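Local atomic coordinates of 7,8-dihydro-6-hydroxymethylpterin pyrophosphokinase-dihydropteroate synthase (Plasmodium falciparum, PDB entry 6JWY), a protein that probably makes the pterin diphosphate from hydroxymethyldihydropterin and ATP, then couples it to 4-aminobenzoate to give dihydropteroate, two steps of folate biosynthesis. Residues K388-G393 and G425-D430; V527-R532 and L573-L578; L602-S607 and D683-H688. The protein carries 1 engineered substitution. One frame throughout, in Å; residues are numbered along the deposited sequence.

Contact 1 of 3, residues K388-G393 and G425-D430; sequences KTNIVG and GASVID
Gly393, Val392 and Ile391 meet the segment 425-430 along the seam between the first two strands of the TIM barrel, which run parallel, 34° apart. Gly393 has the most surface buried, and both polar atoms of its backbone are used: its N donates to Val428 O at 2.7 Å, and its O accepts from Asp430 N, also at 2.7 Å and nearly straight (167°). Ala426 CB packs close to Gly393, 3.9 Å from its N, on the side where the glycine carries no side chain.

On the barrel interior, Val392 and Val428 lie side by side and point the same way, with Val392 CG2 3.6 Å from Val428 CB. The other branch of Val392, CG1, is swung anti to the backbone N (171°), which carries it forward to Asp430 CB at 3.6 Å. Asp430 then turns its carboxylate away, into a salt bridge with Arg686 and a hydrogen bond from Asn502, close to the bound pterin-sulfa adduct.

Ile391 O faces two donors, Ser427 N at 3.1 Å and, more weakly, Val428 N at 3.4 Å. A water bridges Ile391 N and Ser427 OG at the edge of the seam.

Gly425 ends helix 411-423 in a Schellman motif. That helix covers Ile429 on the outside of the barrel, helix 690-704 covers Ile391 and Ala426, and strand 684-687 continues the sheet beyond 390-396.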
# COMPACT_ATOMS: atom_id res chain seq x y z
N LYS A 388 6.98 -5.31 11.16
CA LYS A 388 6.01 -6.34 11.47
C LYS A 388 4.83 -5.64 12.13
O LYS A 388 5.04 -4.67 12.85
CB LYS A 388 6.67 -7.36 12.40
CG LYS A 388 5.96 -8.67 12.70
CD LYS A 388 6.39 -9.20 14.08
CE LYS A 388 7.76 -8.71 14.57
NZ LYS A 388 8.14 -9.21 15.93
N THR A 389 3.61 -6.07 11.79
CA THR A 389 2.40 -5.68 12.46
C THR A 389 2.03 -6.76 13.48
O THR A 389 1.53 -7.81 13.09
CB THR A 389 1.27 -5.59 11.44
OG1 THR A 389 1.66 -4.52 10.59
CG2 THR A 389 -0.11 -5.35 12.04
N ASN A 390 2.26 -6.48 14.77
CA ASN A 390 2.01 -7.46 15.79
C ASN A 390 0.54 -7.44 16.17
O ASN A 390 -0.08 -6.39 16.21
CB ASN A 390 2.81 -7.17 17.04
CG ASN A 390 4.28 -7.29 16.77
OD1 ASN A 390 4.79 -8.40 16.64
ND2 ASN A 390 4.95 -6.16 16.65
N ILE A 391 0.00 -8.61 16.48
CA ILE A 391 -1.36 -8.66 16.99
C ILE A 391 -1.30 -8.65 18.51
O ILE A 391 -0.58 -9.46 19.10
CB ILE A 391 -2.09 -9.93 16.50
CG1 ILE A 391 -2.29 -9.93 14.99
CG2 ILE A 391 -3.39 -10.13 17.28
CD1 ILE A 391 -2.74 -11.27 14.44
N VAL A 392 -2.10 -7.77 19.10
CA VAL A 392 -2.29 -7.69 20.54
C VAL A 392 -3.71 -8.16 20.84
O VAL A 392 -4.68 -7.47 20.50
CB VAL A 392 -2.10 -6.24 21.02
CG1 VAL A 392 -2.50 -6.05 22.47
CG2 VAL A 392 -0.70 -5.68 20.74
N GLY A 393 -3.85 -9.32 21.49
CA GLY A 393 -5.17 -9.83 21.82
C GLY A 393 -5.81 -9.16 23.04
O GLY A 393 -5.16 -8.93 24.06
N GLY A 425 -2.38 -17.03 17.71
CA GLY A 425 -1.34 -16.24 17.07
C GLY A 425 -1.04 -14.85 17.66
O GLY A 425 -0.19 -14.13 17.14
N ALA A 426 -1.70 -14.45 18.76
CA ALA A 426 -1.36 -13.18 19.39
C ALA A 426 0.04 -13.22 20.00
O ALA A 426 0.37 -14.16 20.70
CB ALA A 426 -2.40 -12.80 20.43
N SER A 427 0.83 -12.17 19.80
CA SER A 427 2.15 -12.12 20.42
C SER A 427 2.16 -11.21 21.66
O SER A 427 3.15 -11.21 22.41
CB SER A 427 3.22 -11.72 19.42
OG SER A 427 2.79 -10.61 18.64
N VAL A 428 1.07 -10.44 21.86
CA VAL A 428 0.87 -9.60 23.03
C VAL A 428 -0.56 -9.84 23.48
O VAL A 428 -1.46 -9.84 22.62
CB VAL A 428 1.12 -8.11 22.72
CG1 VAL A 428 0.84 -7.21 23.90
CG2 VAL A 428 2.52 -7.82 22.16
N ILE A 429 -0.76 -10.05 24.80
CA ILE A 429 -2.09 -10.06 25.40
C ILE A 429 -2.32 -8.74 26.15
O ILE A 429 -1.54 -8.40 27.03
CB ILE A 429 -2.25 -11.25 26.39
CG1 ILE A 429 -1.74 -12.59 25.87
CG2 ILE A 429 -3.67 -11.34 26.93
CD1 ILE A 429 -2.59 -13.23 24.79
N ASP A 430 -3.39 -7.99 25.83
CA ASP A 430 -3.68 -6.78 26.58
C ASP A 430 -4.87 -7.06 27.50
O ASP A 430 -5.97 -7.30 27.01
CB ASP A 430 -3.94 -5.55 25.69
CG ASP A 430 -4.29 -4.26 26.44
OD1 ASP A 430 -3.47 -3.86 27.33
OD2 ASP A 430 -5.38 -3.63 26.15
O HOH W 1 1.29 -11.06 16.21

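Contact 2 of 3, residues V527-R532 and L573-L578; sequences VLMHKR and LFDIGL. With CKL (4-[(2-azanyl-4-oxidanylidene-7,8-dihydro-3~{H}-pteridin-6-yl)methylamino]-~{N}-(5,6-dimethoxypyrimidin-4-yl)benzenesulfonamide), chain C; ACT (acetate ion), chain I.
The pterin pocket of the dihydropteroate synthase TIM barrel is lined here by Asp575 and Met529, side by side on the inner face of parallel strands 525-529 and 572-575. With CG anti to its backbone N (chi1 -178°), Asp575 directs OD2 into the pocket, where it accepts from the ring N3 and the exocyclic amino group N11 (2.8 Å) of the adduct's pterin. The same carboxylate's OD1 takes the N-H of Gly577 at 2.9 Å from above the carboxylate plane, an Asx turn; with the bonds to OD2 it holds the carboxylate at both oxygens. Met529 packs its CG 3.6 Å from Asp575 CG, and its chain runs out extended through CG, which brings SD to 3.4 Å from N3 of the adduct.

Behind this, the backbones are zipped by Leu528 N to Leu573 O (2.8 Å, 177°) and His530 N to Asp575 O (2.9 Å), with a weaker bond from Asp575 N to Leu528 O. Past the strand, His530 NE2 and Arg532 share an acetate, probably from the crystallisation liquor, while His530 ND1 is bonded to Lys582.

Outside the barrel, Leu528 and Phe574 rest on helix 547-564; strand 500-503 flanks Val527, and strand 603-604 takes up the far side of 572-575.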
# COMPACT_ATOMS: atom_id res chain seq x y z
N VAL A 527 2.28 2.26 26.43
CA VAL A 527 1.45 2.79 25.37
C VAL A 527 0.81 4.09 25.86
O VAL A 527 0.10 4.06 26.85
CB VAL A 527 0.33 1.80 25.01
CG1 VAL A 527 -0.57 2.30 23.89
CG2 VAL A 527 0.90 0.46 24.66
N LEU A 528 1.00 5.20 25.15
CA LEU A 528 0.39 6.47 25.51
C LEU A 528 -0.73 6.72 24.51
O LEU A 528 -0.46 6.85 23.33
CB LEU A 528 1.43 7.58 25.32
CG LEU A 528 2.65 7.56 26.23
CD1 LEU A 528 3.60 8.72 25.90
CD2 LEU A 528 2.26 7.56 27.72
N MET A 529 -1.97 6.82 24.96
CA MET A 529 -3.09 6.98 24.04
C MET A 529 -3.71 8.37 24.20
O MET A 529 -3.72 8.91 25.29
CB MET A 529 -4.15 5.90 24.31
CG MET A 529 -5.20 5.82 23.23
SD MET A 529 -6.70 5.01 23.80
CE MET A 529 -7.52 6.31 24.73
N HIS A 530 -4.25 8.92 23.11
CA HIS A 530 -4.92 10.21 23.18
C HIS A 530 -6.40 10.00 23.47
O HIS A 530 -7.03 9.15 22.83
CB HIS A 530 -4.85 10.98 21.85
CG HIS A 530 -5.69 12.22 21.90
ND1 HIS A 530 -7.02 12.24 21.50
CD2 HIS A 530 -5.40 13.46 22.36
CE1 HIS A 530 -7.51 13.45 21.67
NE2 HIS A 530 -6.53 14.22 22.20
N LYS A 531 -6.93 10.82 24.38
CA LYS A 531 -8.37 10.98 24.54
C LYS A 531 -8.66 12.30 25.25
O LYS A 531 -7.75 12.97 25.71
CB LYS A 531 -8.97 9.83 25.37
CG LYS A 531 -8.56 9.80 26.83
CD LYS A 531 -9.32 8.73 27.60
CE LYS A 531 -8.80 8.56 29.02
NZ LYS A 531 -8.92 9.82 29.80
N ARG A 532 -9.94 12.65 25.32
CA ARG A 532 -10.37 13.80 26.09
C ARG A 532 -11.44 13.34 27.07
O ARG A 532 -12.18 12.40 26.77
CB ARG A 532 -10.95 14.84 25.14
CG ARG A 532 -9.87 15.61 24.41
CD ARG A 532 -10.60 16.50 23.43
NE ARG A 532 -9.77 17.50 22.78
CZ ARG A 532 -10.24 18.29 21.84
NH1 ARG A 532 -11.50 18.14 21.46
NH2 ARG A 532 -9.45 19.19 21.25
N LEU A 573 5.06 3.80 23.07
CA LEU A 573 4.23 3.57 21.89
C LEU A 573 3.12 4.61 21.85
O LEU A 573 2.59 4.99 22.91
CB LEU A 573 3.68 2.14 21.95
CG LEU A 573 4.75 1.09 22.23
CD1 LEU A 573 4.22 -0.06 23.07
CD2 LEU A 573 5.40 0.58 20.95
N PHE A 574 2.82 5.07 20.63
CA PHE A 574 1.83 6.11 20.36
C PHE A 574 0.52 5.44 19.96
O PHE A 574 0.50 4.48 19.17
CB PHE A 574 2.24 6.96 19.15
CG PHE A 574 3.39 7.92 19.34
CD1 PHE A 574 4.68 7.46 19.62
CD2 PHE A 574 3.20 9.28 19.17
CE1 PHE A 574 5.75 8.34 19.79
CE2 PHE A 574 4.25 10.17 19.36
CZ PHE A 574 5.52 9.70 19.67
N ASP A 575 -0.59 6.00 20.45
CA ASP A 575 -1.91 5.52 20.08
C ASP A 575 -2.83 6.73 19.99
O ASP A 575 -3.00 7.47 20.95
CB ASP A 575 -2.36 4.40 21.03
CG ASP A 575 -3.73 3.79 20.71
OD1 ASP A 575 -4.42 4.32 19.78
OD2 ASP A 575 -4.12 2.82 21.43
N ILE A 576 -3.40 6.93 18.80
CA ILE A 576 -4.28 8.05 18.50
C ILE A 576 -5.63 7.90 19.19
O ILE A 576 -6.45 8.80 19.06
CB ILE A 576 -4.53 8.06 16.98
CG1 ILE A 576 -5.29 6.78 16.59
CG2 ILE A 576 -3.20 8.23 16.25
CD1 ILE A 576 -5.31 6.45 15.10
N GLY A 577 -5.92 6.75 19.79
CA GLY A 577 -7.17 6.57 20.52
C GLY A 577 -8.43 6.66 19.66
O GLY A 577 -9.28 7.52 19.87
N LEU A 578 -8.60 5.73 18.71
CA LEU A 578 -9.76 5.78 17.85
C LEU A 578 -11.03 5.67 18.71
O LEU A 578 -11.08 4.89 19.66
CB LEU A 578 -9.67 4.60 16.88
CG LEU A 578 -8.56 4.68 15.83
CD1 LEU A 578 -8.60 3.45 14.96
CD2 LEU A 578 -8.68 5.95 14.99
C2 CKL C . -5.53 1.41 23.77
C4 CKL C . -7.42 1.70 22.38
C5 CKL C . -8.31 1.11 23.39
C6 CKL C . -7.62 0.70 24.62
O24 CKL C . -16.67 4.05 19.93
S21 CKL C . -16.93 2.80 20.62
O23 CKL C . -17.17 1.83 19.59
N22 CKL C . -18.24 2.72 21.58
C25 CKL C . -19.01 3.77 21.97
C30 CKL C . -20.13 3.51 22.75
O31 CKL C . -20.45 2.23 23.13
C32 CKL C . -20.06 1.73 24.41
C29 CKL C . -20.93 4.58 23.13
O33 CKL C . -22.05 4.36 23.90
C34 CKL C . -23.28 5.07 23.66
N28 CKL C . -20.58 5.83 22.74
C27 CKL C . -19.49 6.06 21.99
N26 CKL C . -18.71 5.04 21.60
C18 CKL C . -15.72 2.45 21.62
C17 CKL C . -15.58 1.13 22.06
C16 CKL C . -14.55 0.82 22.94
C19 CKL C . -14.86 3.46 22.09
C20 CKL C . -13.83 3.13 22.98
C15 CKL C . -13.66 1.80 23.38
N14 CKL C . -12.63 1.47 24.24
C13 CKL C . -11.92 0.19 24.34
C8 CKL C . -10.41 0.43 24.29
C9 CKL C . -9.75 -0.00 25.55
N10 CKL C . -8.34 0.18 25.61
N1 CKL C . -6.26 0.84 24.76
N7 CKL C . -9.68 0.96 23.24
O12 CKL C . -7.89 2.08 21.28
N3 CKL C . -6.10 1.83 22.63
N11 CKL C . -4.21 1.60 23.93
C ACT I . -6.50 17.70 22.22
O ACT I . -7.17 17.02 23.02
OXT ACT I . -6.92 18.75 21.67
CH3 ACT I . -5.07 17.25 21.92

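Contact 3 of 3, residues L602-S607 and D683-H688. With CKL (4-[(2-azanyl-4-oxidanylidene-7,8-dihydro-3~{H}-pteridin-6-yl)methylamino]-~{N}-(5,6-dimethoxypyrimidin-4-yl)benzenesulfonamide), chain C; ACT (acetate ion), chain J.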
# COMPACT_ATOMS: atom_id res chain seq x y z
N LEU A 602 3.79 2.61 16.57
CA LEU A 602 2.37 2.93 16.53
C LEU A 602 1.53 1.74 16.99
O LEU A 602 1.73 0.60 16.56
CB LEU A 602 1.97 3.41 15.12
CG LEU A 602 0.49 3.75 14.88
CD1 LEU A 602 -0.02 4.92 15.73
CD2 LEU A 602 0.22 4.05 13.40
N PHE A 603 0.61 2.03 17.91
CA PHE A 603 -0.31 1.05 18.47
C PHE A 603 -1.70 1.57 18.14
O PHE A 603 -1.97 2.75 18.36
CB PHE A 603 0.00 0.97 19.97
CG PHE A 603 -0.80 0.01 20.81
CD1 PHE A 603 -2.14 0.24 21.08
CD2 PHE A 603 -0.19 -1.09 21.38
CE1 PHE A 603 -2.86 -0.62 21.90
CE2 PHE A 603 -0.92 -1.96 22.20
CZ PHE A 603 -2.26 -1.74 22.44
N ILE A 604 -2.58 0.76 17.53
CA ILE A 604 -3.95 1.23 17.37
C ILE A 604 -4.93 0.17 17.85
O ILE A 604 -4.64 -1.02 17.85
CB ILE A 604 -4.30 1.72 15.94
CG1 ILE A 604 -4.40 0.57 14.94
CG2 ILE A 604 -3.33 2.78 15.43
CD1 ILE A 604 -4.73 1.02 13.54
N GLY A 605 -6.11 0.63 18.26
CA GLY A 605 -7.20 -0.28 18.57
C GLY A 605 -8.48 0.19 17.91
O GLY A 605 -9.08 1.17 18.33
N TYR A 606 -8.89 -0.53 16.87
CA TYR A 606 -10.07 -0.16 16.09
C TYR A 606 -11.15 -1.18 16.39
O TYR A 606 -12.31 -0.97 16.02
CB TYR A 606 -9.75 -0.21 14.60
CG TYR A 606 -9.11 -1.49 14.13
CD1 TYR A 606 -9.87 -2.65 13.93
CD2 TYR A 606 -7.74 -1.54 13.83
CE1 TYR A 606 -9.29 -3.82 13.49
CE2 TYR A 606 -7.15 -2.72 13.38
CZ TYR A 606 -7.93 -3.86 13.21
OH TYR A 606 -7.38 -5.03 12.77
N SER A 607 -10.76 -2.28 17.05
CA SER A 607 -11.53 -3.50 16.96
C SER A 607 -12.93 -3.30 17.55
O SER A 607 -13.09 -3.08 18.74
CB SER A 607 -10.79 -4.62 17.61
OG SER A 607 -11.59 -5.80 17.64
N ASP A 683 2.79 -0.81 13.87
CA ASP A 683 3.51 -1.76 14.71
C ASP A 683 2.58 -2.72 15.46
O ASP A 683 2.81 -3.91 15.44
CB ASP A 683 4.64 -1.07 15.46
CG ASP A 683 5.35 -0.13 14.50
OD1 ASP A 683 6.29 -0.61 13.76
OD2 ASP A 683 4.94 1.05 14.43
N LEU A 684 1.50 -2.22 16.07
CA LEU A 684 0.66 -3.07 16.93
C LEU A 684 -0.80 -2.75 16.66
O LEU A 684 -1.17 -1.57 16.65
CB LEU A 684 1.01 -2.78 18.39
CG LEU A 684 2.45 -3.12 18.81
CD1 LEU A 684 3.27 -1.85 18.99
CD2 LEU A 684 2.53 -3.99 20.06
N ILE A 685 -1.63 -3.77 16.40
CA ILE A 685 -3.08 -3.58 16.30
C ILE A 685 -3.77 -4.35 17.42
O ILE A 685 -3.51 -5.54 17.65
CB ILE A 685 -3.63 -3.98 14.90
CG1 ILE A 685 -3.38 -5.46 14.54
CG2 ILE A 685 -3.15 -3.02 13.81
CD1 ILE A 685 -3.94 -5.87 13.20
N ARG A 686 -4.66 -3.66 18.15
CA ARG A 686 -5.30 -4.23 19.33
C ARG A 686 -6.65 -4.82 18.94
O ARG A 686 -7.53 -4.06 18.56
CB ARG A 686 -5.50 -3.10 20.36
CG ARG A 686 -5.83 -3.58 21.76
CD ARG A 686 -6.14 -2.44 22.71
NE ARG A 686 -6.79 -2.87 23.95
CZ ARG A 686 -8.11 -2.90 24.15
NH1 ARG A 686 -8.57 -3.31 25.32
NH2 ARG A 686 -8.96 -2.54 23.20
N VAL A 687 -6.83 -6.14 19.04
CA VAL A 687 -7.97 -6.79 18.40
C VAL A 687 -8.63 -7.84 19.31
O VAL A 687 -7.94 -8.51 20.10
CB VAL A 687 -7.58 -7.43 17.04
CG1 VAL A 687 -7.20 -6.41 15.99
CG2 VAL A 687 -6.48 -8.46 17.18
N HIS A 688 -9.95 -8.00 19.14
CA HIS A 688 -10.73 -9.09 19.72
C HIS A 688 -10.56 -10.40 18.95
O HIS A 688 -10.34 -11.44 19.56
CB HIS A 688 -12.24 -8.78 19.73
CG HIS A 688 -12.58 -7.65 20.64
ND1 HIS A 688 -12.77 -6.35 20.15
CD2 HIS A 688 -12.71 -7.60 21.98
CE1 HIS A 688 -13.01 -5.55 21.16
NE2 HIS A 688 -12.98 -6.30 22.30
C2 CKL C . -5.53 1.41 23.77
C4 CKL C . -7.42 1.70 22.38
C5 CKL C . -8.31 1.11 23.39
C6 CKL C . -7.62 0.70 24.62
O24 CKL C . -16.67 4.05 19.93
S21 CKL C . -16.93 2.80 20.62
O23 CKL C . -17.17 1.83 19.59
N22 CKL C . -18.24 2.72 21.58
C25 CKL C . -19.01 3.77 21.97
C30 CKL C . -20.13 3.51 22.75
O31 CKL C . -20.45 2.23 23.13
C32 CKL C . -20.06 1.73 24.41
C29 CKL C . -20.93 4.58 23.13
O33 CKL C . -22.05 4.36 23.90
C34 CKL C . -23.28 5.07 23.66
N28 CKL C . -20.58 5.83 22.74
C27 CKL C . -19.49 6.06 21.99
N26 CKL C . -18.71 5.04 21.60
C18 CKL C . -15.72 2.45 21.62
C17 CKL C . -15.58 1.13 22.06
C16 CKL C . -14.55 0.82 22.94
C19 CKL C . -14.86 3.46 22.09
C20 CKL C . -13.83 3.13 22.98
C15 CKL C . -13.66 1.80 23.38
N14 CKL C . -12.63 1.47 24.24
C13 CKL C . -11.92 0.19 24.34
C8 CKL C . -10.41 0.43 24.29
C9 CKL C . -9.75 -0.00 25.55
N10 CKL C . -8.34 0.18 25.61
N1 CKL C . -6.26 0.84 24.76
N7 CKL C . -9.68 0.96 23.24
O12 CKL C . -7.89 2.08 21.28
N3 CKL C . -6.10 1.83 22.63
N11 CKL C . -4.21 1.60 23.93
C ACT J . -12.59 -3.30 24.20
O ACT J . -11.46 -3.32 24.76
OXT ACT J . -12.87 -2.60 23.20
CH3 ACT J . -13.71 -4.20 24.76
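Phe603 and Leu684 bring together the last two strands of the TIM barrel, 603-604 and 684-687, in parallel; side chains alternate between the barrel interior and its helical coat. Inside, the Phe603 ring crosses Leu684 obliquely, its CD2 3.6 Å from Leu684 CB, while Arg686 CD lies at the ring edge, 3.8 Å from CE1; the ring thus fills the hollow between these two side chains. Arg686 runs on extended, CG anti to the backbone N (chi1 -165°), and slides its guanidinium flat beneath the pterin, with N10 of the adduct 3.4 Å above CZ. Its NE is held by Asp430, and an acetate, probably from the crystallisation liquor, takes bonds from NH1 and NH2 at the guanidinium edge.

On the outer side Tyr606 is the bump: its ring lies alongside Val687, with Ile685 CG2 at the ring edge, and its OH touches both Val687 CG1 (3.5 Å) and Ile685 CD1 (3.6 Å), beside helix 661-680. At the start, Asp683 OD2 accepts from Leu602 N at 2.9 Å and is also bridged to Lys386. At the far end Ser607 presses CB against Arg686 O, and its OG, at the imidazole edge, is hydrogen-bonded to His688 ND1 at 2.8 Å.

How the contacts relate
Along the chain the three contacts follow in series, none enclosing or crossing another. Contact 1 closes the short excursion through helix 411-423, joining the first two barrel strands. Contact 2 comes next, closing a loop that carries helix 547-564 between the fifth and sixth. Contact 3 spans the longest connection, including helix 661-680, and pairs the seventh with the eighth. Two further seams join them: Phe574 O meets Phe603 N where contact 2 abuts contact 3, and Asn390 N meets Asp683 O where contact 3 abuts contact 1. Contacts 1 and 2 do not touch; strands 478-482 and 500-503 separate them. Contacts 2 and 3 both touch the pterin adduct.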